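Local coordinates for protein acyl-coenzyme A oxidase 3 (Yarrowia lipolytica, PDB 5YS9) that oxidises acyl-CoA substrates to (2E)-enoyl-CoA with FAD as cofactor, reducing oxygen to hydrogen peroxide in peroxisomal fatty acid beta-oxidation, at residues Thr308-Ser313 against Ala409-Phe414; Val486-Asn491 against Lys516-Ala521; Val509-Trp514 against Ala565-Ile570; Cys553-Thr558 against Glu595-Leu600. All coordinates share one frame; numbering follows the deposited sequence.

In the fold
Interaction 1 comes first along the chain and lies about 5 Å from the chain's centre, joining two helices of the C-alpha1 domain. The other three belong to the helical region that follows; their centres are about 12 to 14 Å from one another and about 18 to 22 Å from that of interaction 1. Interactions 2 and 3 share helix 507-534, interactions 3 and 4 share helix 547-573, and in both pairs the segments alternate along the chain; 509-514 and 516-521 also nearly abut. Interaction 4 is the connecting piece: it touches interaction 1 through Thr558 and Leu411, and interaction 2 through His557 and Tyr488. Helix 547-573 thus ties the domain carrying FAD-pocket residues to the outer helices.

Interaction 1: Thr308-Ser313 against Ala409-Phe414; sequences TMIADS and AGLKAF
Met309 lays its thioether along the aliphatic part of Lys412, the two chains parallel with their ends on the same side. This is a helix-to-helix contact inside the bundle of the C-alpha1 domain, the all-helical part that acyl-CoA oxidases share with the acyl-CoA dehydrogenases. Helices 300-330 and 391-428 run in broadly the same direction here, with the short segment axes 29° apart and 8.8 Å from each other at closest approach. The first two torsions of Met309 carry SD to 3.7 Å from Lys412 CE. A bend at the third (chi3 78°) then decides where the methyl goes, Met309 CE lying 4.0 Å from that same lysine carbon. Methionine suits the place because its flexible, polarisable chain can follow a lysine's methylenes. The lysine is buried, yet its ammonium group is well provided for: NZ hydrogen-bonds to the backbone oxygens of Gln451 and Gly456 and to Asn458 OD1, while the side chain lies about 8 Å from a bound FAD. Beside this pair, Ile310 packs between the two helices. Its CG1 sits anti to the carbonyl carbon (chi1 -65°), which sends the longer branch toward the other backbone and brings CG1 to 3.9 Å from Lys412 N. The branch ends at the neighbouring leucine, where Ile310 CD1 rests 3.6 Å from Leu411 CB.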
# COMPACT_ATOMS: atom_id res chain seq x y z
N THR A 308 13.47 17.61 -5.65
CA THR A 308 12.15 17.64 -6.29
C THR A 308 11.22 16.52 -5.80
O THR A 308 10.05 16.76 -5.52
CB THR A 308 12.26 17.64 -7.84
OG1 THR A 308 12.77 18.90 -8.26
CG2 THR A 308 10.88 17.46 -8.53
N MET A 309 11.76 15.32 -5.65
CA MET A 309 10.97 14.17 -5.22
C MET A 309 10.62 14.18 -3.73
O MET A 309 9.56 13.64 -3.28
CB MET A 309 11.72 12.91 -5.56
CG MET A 309 12.06 12.83 -7.03
SD MET A 309 12.39 11.15 -7.50
CE MET A 309 10.73 10.55 -7.61
N ILE A 310 11.52 14.80 -2.98
CA ILE A 310 11.32 14.96 -1.56
C ILE A 310 10.19 15.95 -1.37
O ILE A 310 9.32 15.67 -0.58
CB ILE A 310 12.60 15.45 -0.84
CG1 ILE A 310 13.67 14.38 -0.93
CG2 ILE A 310 12.32 15.72 0.63
CD1 ILE A 310 15.07 14.96 -0.86
N ALA A 311 10.24 17.08 -2.09
CA ALA A 311 9.13 18.02 -2.18
C ALA A 311 7.81 17.41 -2.72
O ALA A 311 6.77 17.66 -2.14
CB ALA A 311 9.54 19.24 -3.01
N ASP A 312 7.84 16.62 -3.79
CA ASP A 312 6.65 15.90 -4.29
C ASP A 312 6.01 15.09 -3.16
O ASP A 312 4.79 14.98 -3.12
CB ASP A 312 6.98 14.91 -5.44
CG ASP A 312 7.33 15.60 -6.76
OD1 ASP A 312 7.06 16.80 -6.88
OD2 ASP A 312 7.90 14.94 -7.70
N SER A 313 6.82 14.48 -2.30
CA SER A 313 6.28 13.68 -1.21
C SER A 313 5.44 14.57 -0.29
O SER A 313 4.35 14.17 0.23
CB SER A 313 7.37 12.93 -0.45
OG SER A 313 8.03 11.98 -1.28
N ALA A 409 20.05 10.45 -1.31
CA ALA A 409 19.52 9.16 -1.65
C ALA A 409 18.59 8.67 -0.58
O ALA A 409 17.51 8.21 -0.88
CB ALA A 409 20.65 8.17 -1.86
N GLY A 410 18.97 8.82 0.68
CA GLY A 410 18.11 8.35 1.77
C GLY A 410 16.81 9.12 1.90
O GLY A 410 15.75 8.53 2.08
N LEU A 411 16.91 10.43 1.80
CA LEU A 411 15.74 11.29 1.86
C LEU A 411 14.73 10.97 0.75
O LEU A 411 13.54 10.87 1.02
CB LEU A 411 16.16 12.74 1.76
CG LEU A 411 16.25 13.64 3.00
CD1 LEU A 411 16.20 13.00 4.34
CD2 LEU A 411 17.52 14.50 2.92
N LYS A 412 15.20 10.85 -0.49
CA LYS A 412 14.35 10.39 -1.58
C LYS A 412 13.67 9.05 -1.23
O LYS A 412 12.46 8.94 -1.35
CB LYS A 412 15.12 10.24 -2.91
CG LYS A 412 14.21 9.90 -4.08
CD LYS A 412 14.05 8.40 -4.30
CE LYS A 412 13.18 8.14 -5.51
NZ LYS A 412 13.05 6.69 -5.77
N ALA A 413 14.46 8.06 -0.79
CA ALA A 413 13.93 6.73 -0.51
C ALA A 413 12.82 6.78 0.50
O ALA A 413 11.70 6.37 0.21
CB ALA A 413 14.99 5.76 -0.04
N PHE A 414 13.13 7.36 1.66
CA PHE A 414 12.20 7.35 2.80
C PHE A 414 11.00 8.28 2.71
O PHE A 414 9.92 7.94 3.21
CB PHE A 414 12.97 7.52 4.13
CG PHE A 414 13.74 6.27 4.51
CD1 PHE A 414 13.05 5.17 5.00
CD2 PHE A 414 15.12 6.17 4.28
CE1 PHE A 414 13.73 4.00 5.32
CE2 PHE A 414 15.81 5.00 4.59
CZ PHE A 414 15.12 3.90 5.10

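Interaction 2: Val486-Asn491 against Lys516-Ala521; sequences VGYLAN and KVANGA
The backbones of Leu489 and Asn519 come close, CA to CA 5.6 Å, where a short 3-10 turn spanning 487-489 lies against helix 507-534. At so near an approach side chains can hardly meet end to end, and those of Tyr488 and Asn519 instead pass alongside each other with opposite headings. Tyr488 directs its ring at the helix and meets it edge-on: the CA of Asn519 lies at the rim in the ring plane, and Asn519 N is 3.6 Å from Tyr488 CE1. Ala518 comes in obliquely at the same end of the ring, its CB 3.5 Å from both CE1 and OH of Tyr488. A residue as small as alanine lets the phenol draw up to the helix surface. Tyr488 CG is placed between the backbone N and the carbonyl carbon (chi1 71°), which swings the ring across to the helix. The contact fastens the long connection after helix 458-477 onto helix 507-534, its centre about 27 Å from the centre of the chain, within the helical C-terminal part of the acyl-CoA oxidase fold. Tyrosine brings both a broad apolar ring and a polar end, and that end is used: its OH probably hydrogen-bonds with His557 ND1 on helix 547-573, so one side chain bridges the turn and two helices. Leu489, the next residue of the turn, adds an apolar branch, its CD1 4.0 Å from Asn519 CA, and also packs on Ile522 and Gln523. Asn519, with CG anti to the backbone N (chi1 177°), holds its amide plane 84° from the tyrosine ring.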
# COMPACT_ATOMS: atom_id res chain seq x y z
N VAL A 486 27.34 14.58 7.72
CA VAL A 486 27.69 13.47 8.60
C VAL A 486 28.73 13.87 9.63
O VAL A 486 29.45 13.00 10.13
CB VAL A 486 28.19 12.26 7.77
CG1 VAL A 486 27.07 11.70 6.89
CG2 VAL A 486 29.40 12.62 6.91
N GLY A 487 28.82 15.18 9.94
CA GLY A 487 29.74 15.73 10.97
C GLY A 487 29.60 15.13 12.36
O GLY A 487 30.59 15.01 13.10
N TYR A 488 28.38 14.72 12.72
CA TYR A 488 28.11 14.07 14.03
C TYR A 488 28.95 12.77 14.26
O TYR A 488 29.11 12.30 15.39
CB TYR A 488 26.57 13.83 14.19
CG TYR A 488 26.05 12.75 13.28
CD1 TYR A 488 26.10 11.41 13.67
CD2 TYR A 488 25.53 13.05 12.00
CE1 TYR A 488 25.68 10.39 12.83
CE2 TYR A 488 25.09 12.03 11.14
CZ TYR A 488 25.17 10.70 11.56
OH TYR A 488 24.74 9.67 10.74
N LEU A 489 29.46 12.17 13.18
CA LEU A 489 30.40 11.01 13.25
C LEU A 489 31.77 11.33 13.91
O LEU A 489 32.50 10.41 14.32
CB LEU A 489 30.62 10.46 11.83
CG LEU A 489 29.94 9.18 11.35
CD1 LEU A 489 28.59 8.91 12.01
CD2 LEU A 489 29.82 9.19 9.84
N ALA A 490 32.11 12.63 13.96
CA ALA A 490 33.30 13.18 14.62
C ALA A 490 33.04 13.54 16.08
O ALA A 490 33.97 13.78 16.82
CB ALA A 490 33.77 14.42 13.88
N ASN A 491 31.78 13.58 16.48
CA ASN A 491 31.43 13.97 17.82
C ASN A 491 31.53 12.82 18.84
O ASN A 491 30.63 11.97 18.97
CB ASN A 491 30.02 14.56 17.80
CG ASN A 491 29.67 15.29 19.06
OD1 ASN A 491 30.38 15.20 20.08
ND2 ASN A 491 28.57 16.02 19.02
N LYS A 516 23.17 10.10 18.55
CA LYS A 516 23.75 8.95 19.19
C LYS A 516 23.47 7.65 18.44
O LYS A 516 24.37 6.89 18.16
CB LYS A 516 23.30 8.77 20.64
CG LYS A 516 24.35 7.95 21.41
CD LYS A 516 23.82 7.17 22.58
CE LYS A 516 24.89 6.26 23.17
NZ LYS A 516 25.81 6.94 24.11
N VAL A 517 22.22 7.36 18.17
CA VAL A 517 21.86 6.08 17.59
C VAL A 517 22.37 5.94 16.12
O VAL A 517 22.75 4.85 15.73
CB VAL A 517 20.33 5.77 17.74
CG1 VAL A 517 19.95 5.76 19.22
CG2 VAL A 517 19.46 6.76 16.96
N ALA A 518 22.40 7.04 15.36
CA ALA A 518 23.00 7.05 14.02
C ALA A 518 24.47 6.74 14.08
O ALA A 518 24.95 5.81 13.42
CB ALA A 518 22.80 8.40 13.35
N ASN A 519 25.18 7.50 14.90
CA ASN A 519 26.61 7.27 15.10
C ASN A 519 26.91 5.86 15.60
O ASN A 519 27.79 5.17 15.08
CB ASN A 519 27.18 8.33 16.02
CG ASN A 519 28.64 8.08 16.32
OD1 ASN A 519 28.94 7.61 17.40
ND2 ASN A 519 29.54 8.31 15.34
N GLY A 520 26.13 5.40 16.57
CA GLY A 520 26.30 4.06 17.12
C GLY A 520 26.26 3.03 16.05
O GLY A 520 27.18 2.26 15.89
N ALA A 521 25.20 3.04 15.27
CA ALA A 521 25.00 2.03 14.27
C ALA A 521 26.12 2.07 13.22
O ALA A 521 26.64 1.03 12.83
CB ALA A 521 23.64 2.23 13.62

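Interaction 3: Val509-Trp514 against Ala565-Ile570; sequences VLIEAW and AFYERI
The ring of Tyr567 is met obliquely by the end of Ile511, while the phenol oxygen reaches as far as Leu510. Ile511 CD1 and CG1 both come within 3.7 Å of Tyr567 CD2, and CD1 also lies 4.0 Å from Tyr567 CB, so the isoleucine touches the CD2 side of the ring close to its attachment, and CB. The two side chains pass with opposite headings, which lets the long branch of the isoleucine lie along the aromatic. That branch is brought there by a first torsion of -73°, which keeps it beside the backbone N. At the outer end, Leu510 CD1 is 3.7 Å from Tyr567 OH. The backbones stay well apart, the nearest CA pair, Ile511 and Tyr567, being separated by 8.7 Å; a large aromatic is therefore well suited to span the interval, and branched aliphatic residues to pack against its two ends. The phenol oxygen is buried but has a polar partner, a hydrogen bond to Asn587 OD1. This is plain packing that joins helix 507-534 to helix 547-573. Helix 579-596 adds a third side: its Leu591 packs on Leu510, and its Ala586 and Thr590 lie against Tyr567, so that three helices meet at the ring.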
# COMPACT_ATOMS: atom_id res chain seq x y z
N VAL A 509 18.11 17.90 23.09
CA VAL A 509 18.34 16.60 23.71
C VAL A 509 17.94 15.50 22.72
O VAL A 509 18.72 14.58 22.41
CB VAL A 509 17.55 16.51 25.02
CG1 VAL A 509 17.63 15.12 25.62
CG2 VAL A 509 18.05 17.58 26.00
N LEU A 510 16.72 15.64 22.21
CA LEU A 510 16.17 14.75 21.20
C LEU A 510 17.06 14.75 19.93
O LEU A 510 17.27 13.69 19.32
CB LEU A 510 14.73 15.16 20.86
CG LEU A 510 13.68 15.30 21.98
CD1 LEU A 510 12.37 15.80 21.38
CD2 LEU A 510 13.46 14.01 22.76
N ILE A 511 17.64 15.90 19.56
CA ILE A 511 18.63 15.88 18.46
C ILE A 511 19.85 14.99 18.81
O ILE A 511 20.26 14.12 18.01
CB ILE A 511 19.05 17.30 18.07
CG1 ILE A 511 17.90 17.96 17.29
CG2 ILE A 511 20.32 17.26 17.20
CD1 ILE A 511 18.03 19.47 17.11
N GLU A 512 20.37 15.19 20.01
CA GLU A 512 21.54 14.45 20.45
C GLU A 512 21.23 12.94 20.45
O GLU A 512 22.05 12.13 20.03
CB GLU A 512 21.97 14.94 21.84
CG GLU A 512 23.35 14.48 22.28
CD GLU A 512 23.49 14.52 23.79
OE1 GLU A 512 23.44 13.48 24.46
OE2 GLU A 512 23.60 15.63 24.33
N ALA A 513 20.03 12.60 20.87
CA ALA A 513 19.62 11.20 20.92
C ALA A 513 19.57 10.52 19.52
O ALA A 513 19.91 9.35 19.41
CB ALA A 513 18.28 11.09 21.63
N TRP A 514 19.17 11.25 18.48
CA TRP A 514 19.24 10.76 17.09
C TRP A 514 20.67 10.71 16.54
O TRP A 514 21.01 9.83 15.72
CB TRP A 514 18.28 11.55 16.15
CG TRP A 514 16.91 11.07 16.32
CD1 TRP A 514 15.90 11.68 16.99
CD2 TRP A 514 16.41 9.80 15.89
NE1 TRP A 514 14.78 10.86 16.99
CE2 TRP A 514 15.07 9.70 16.33
CE3 TRP A 514 16.97 8.72 15.18
CZ2 TRP A 514 14.26 8.58 16.06
CZ3 TRP A 514 16.18 7.61 14.89
CH2 TRP A 514 14.83 7.54 15.35
N ALA A 565 16.57 18.74 10.25
CA ALA A 565 16.06 19.75 9.32
C ALA A 565 14.79 20.44 9.80
O ALA A 565 14.64 21.65 9.62
CB ALA A 565 15.86 19.17 7.94
N PHE A 566 13.89 19.69 10.45
CA PHE A 566 12.70 20.32 11.03
C PHE A 566 13.08 21.43 12.04
O PHE A 566 12.69 22.58 11.88
CB PHE A 566 11.79 19.25 11.68
CG PHE A 566 10.30 19.59 11.68
CD1 PHE A 566 9.81 20.88 11.47
CD2 PHE A 566 9.39 18.58 11.96
CE1 PHE A 566 8.44 21.15 11.52
CE2 PHE A 566 8.01 18.85 12.01
CZ PHE A 566 7.54 20.12 11.80
N TYR A 567 13.88 21.08 13.05
CA TYR A 567 14.30 22.05 14.09
C TYR A 567 15.12 23.24 13.55
O TYR A 567 14.82 24.40 13.87
CB TYR A 567 15.05 21.31 15.20
CG TYR A 567 14.16 20.43 16.06
CD1 TYR A 567 13.01 20.94 16.66
CD2 TYR A 567 14.46 19.07 16.30
CE1 TYR A 567 12.20 20.15 17.48
CE2 TYR A 567 13.65 18.27 17.12
CZ TYR A 567 12.52 18.81 17.69
OH TYR A 567 11.72 18.07 18.52
N GLU A 568 16.08 22.94 12.68
CA GLU A 568 16.94 23.97 12.05
C GLU A 568 16.14 24.99 11.29
O GLU A 568 16.46 26.18 11.32
CB GLU A 568 18.03 23.36 11.12
CG GLU A 568 19.47 23.42 11.65
CD GLU A 568 20.25 22.09 11.57
OE1 GLU A 568 20.55 21.52 12.66
OE2 GLU A 568 20.60 21.62 10.44
N ARG A 569 15.11 24.55 10.59
CA ARG A 569 14.30 25.45 9.75
C ARG A 569 13.36 26.29 10.61
O ARG A 569 13.06 27.42 10.26
CB ARG A 569 13.49 24.68 8.67
CG ARG A 569 14.29 23.97 7.56
CD ARG A 569 15.07 24.87 6.59
NE ARG A 569 14.33 26.08 6.18
CZ ARG A 569 14.80 27.33 6.21
NH1 ARG A 569 16.05 27.62 6.58
NH2 ARG A 569 14.00 28.32 5.83
N ILE A 570 12.89 25.72 11.72
CA ILE A 570 12.07 26.46 12.71
C ILE A 570 12.89 27.58 13.33
O ILE A 570 12.46 28.73 13.33
CB ILE A 570 11.50 25.52 13.81
CG1 ILE A 570 10.46 24.55 13.22
CG2 ILE A 570 10.85 26.34 14.92
CD1 ILE A 570 10.12 23.33 14.07

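Interaction 4: Cys553-Thr558 against Glu595-Leu600; sequences CAKIHT and EEDSGL
The backbone oxygen of Ala554 takes two donors from one residue: Thr558 OG1 at 2.6 Å and Thr558 N at 3.1 Å, arriving from opposite faces of the carbonyl plane. A threonine can thus return its hydroxyl to the preceding turn of its own helix, which satisfies a buried polar group and holds the side chain in place. Across the contact itself, Ile556 meets Leu600 tip to tip, with Ile556 CG1 3.6 Å from Leu600 CD2 and Ile556 CD1 4.0 Å from Leu600 CG. The Ile556-Leu600 contact sets helix 547-573 against the break between helix 579-596 and helix 598-604. Asp597 occupies that break, and at the margin of the contact its carboxylate faces a lysine coming from the opposite direction: Lys555 NZ stands 4.0 Å from Asp597 OD2, a long salt bridge whose pull is probably modest. Bends at the second and third torsions (chi2 -148°, chi3 -110°) keep Lys555 from full extension and steer its NZ to the carboxylate; lysine suits the place because its long chain still spans the interval. Beyond the break the second subunit comes near, with Ser598 packing on Gly599 of that neighbouring chain.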
# COMPACT_ATOMS: atom_id res chain seq x y z
N CYS A 553 21.79 1.69 8.83
CA CYS A 553 22.50 2.95 8.80
C CYS A 553 21.83 3.97 7.91
O CYS A 553 21.64 5.11 8.33
CB CYS A 553 23.94 2.74 8.36
SG CYS A 553 24.95 1.85 9.58
N ALA A 554 21.43 3.58 6.71
CA ALA A 554 20.71 4.50 5.80
C ALA A 554 19.44 5.02 6.48
O ALA A 554 19.09 6.20 6.41
CB ALA A 554 20.35 3.81 4.49
N LYS A 555 18.75 4.10 7.15
CA LYS A 555 17.49 4.41 7.79
C LYS A 555 17.67 5.34 8.97
O LYS A 555 16.93 6.31 9.09
CB LYS A 555 16.79 3.14 8.24
CG LYS A 555 15.35 3.33 8.66
CD LYS A 555 14.91 2.38 9.77
CE LYS A 555 13.93 1.35 9.29
NZ LYS A 555 13.44 0.59 10.47
N ILE A 556 18.62 5.06 9.84
CA ILE A 556 18.76 5.86 11.05
C ILE A 556 19.30 7.24 10.71
O ILE A 556 18.83 8.24 11.24
CB ILE A 556 19.56 5.15 12.16
CG1 ILE A 556 18.82 3.89 12.60
CG2 ILE A 556 19.68 6.04 13.38
CD1 ILE A 556 19.73 2.73 12.97
N HIS A 557 20.25 7.29 9.81
CA HIS A 557 20.79 8.57 9.40
C HIS A 557 19.74 9.50 8.74
O HIS A 557 19.73 10.71 8.99
CB HIS A 557 21.99 8.31 8.48
CG HIS A 557 22.50 9.51 7.75
ND1 HIS A 557 23.32 10.44 8.34
CD2 HIS A 557 22.34 9.91 6.46
CE1 HIS A 557 23.64 11.36 7.45
NE2 HIS A 557 23.07 11.05 6.29
N THR A 558 18.90 8.93 7.87
CA THR A 558 17.84 9.67 7.22
C THR A 558 16.82 10.18 8.27
O THR A 558 16.36 11.33 8.23
CB THR A 558 17.18 8.81 6.13
OG1 THR A 558 18.19 8.37 5.21
CG2 THR A 558 16.11 9.62 5.34
N GLU A 595 9.72 6.56 19.72
CA GLU A 595 8.82 5.53 20.19
C GLU A 595 8.68 4.35 19.23
O GLU A 595 8.58 3.22 19.64
CB GLU A 595 7.46 6.14 20.49
CG GLU A 595 6.48 5.16 21.08
CD GLU A 595 5.12 5.78 21.24
OE1 GLU A 595 4.61 6.32 20.25
OE2 GLU A 595 4.58 5.73 22.34
N GLU A 596 8.64 4.65 17.94
CA GLU A 596 8.58 3.62 16.92
C GLU A 596 9.84 2.77 16.88
O GLU A 596 9.79 1.62 16.49
CB GLU A 596 8.24 4.19 15.54
CG GLU A 596 6.87 4.84 15.46
CD GLU A 596 5.72 3.85 15.50
OE1 GLU A 596 5.21 3.57 16.59
OE2 GLU A 596 5.31 3.36 14.44
N ASP A 597 10.96 3.35 17.26
CA ASP A 597 12.20 2.60 17.24
C ASP A 597 12.88 2.67 18.59
O ASP A 597 14.03 3.05 18.70
CB ASP A 597 13.12 3.16 16.16
CG ASP A 597 13.52 2.13 15.14
OD1 ASP A 597 13.77 0.97 15.51
OD2 ASP A 597 13.60 2.47 13.95
N SER A 598 12.17 2.19 19.60
CA SER A 598 12.61 2.25 20.98
C SER A 598 13.88 1.47 21.18
O SER A 598 14.73 1.86 21.97
CB SER A 598 11.52 1.74 21.90
OG SER A 598 11.28 0.37 21.70
N GLY A 599 14.00 0.37 20.47
CA GLY A 599 15.11 -0.55 20.62
C GLY A 599 16.45 0.08 20.34
O GLY A 599 17.43 -0.25 20.97
N LEU A 600 16.50 0.98 19.38
CA LEU A 600 17.74 1.63 19.03
C LEU A 600 18.27 2.37 20.23
O LEU A 600 19.44 2.31 20.54
CB LEU A 600 17.45 2.65 17.95
CG LEU A 600 17.77 2.38 16.49
CD1 LEU A 600 17.64 0.93 16.11
CD2 LEU A 600 16.89 3.25 15.61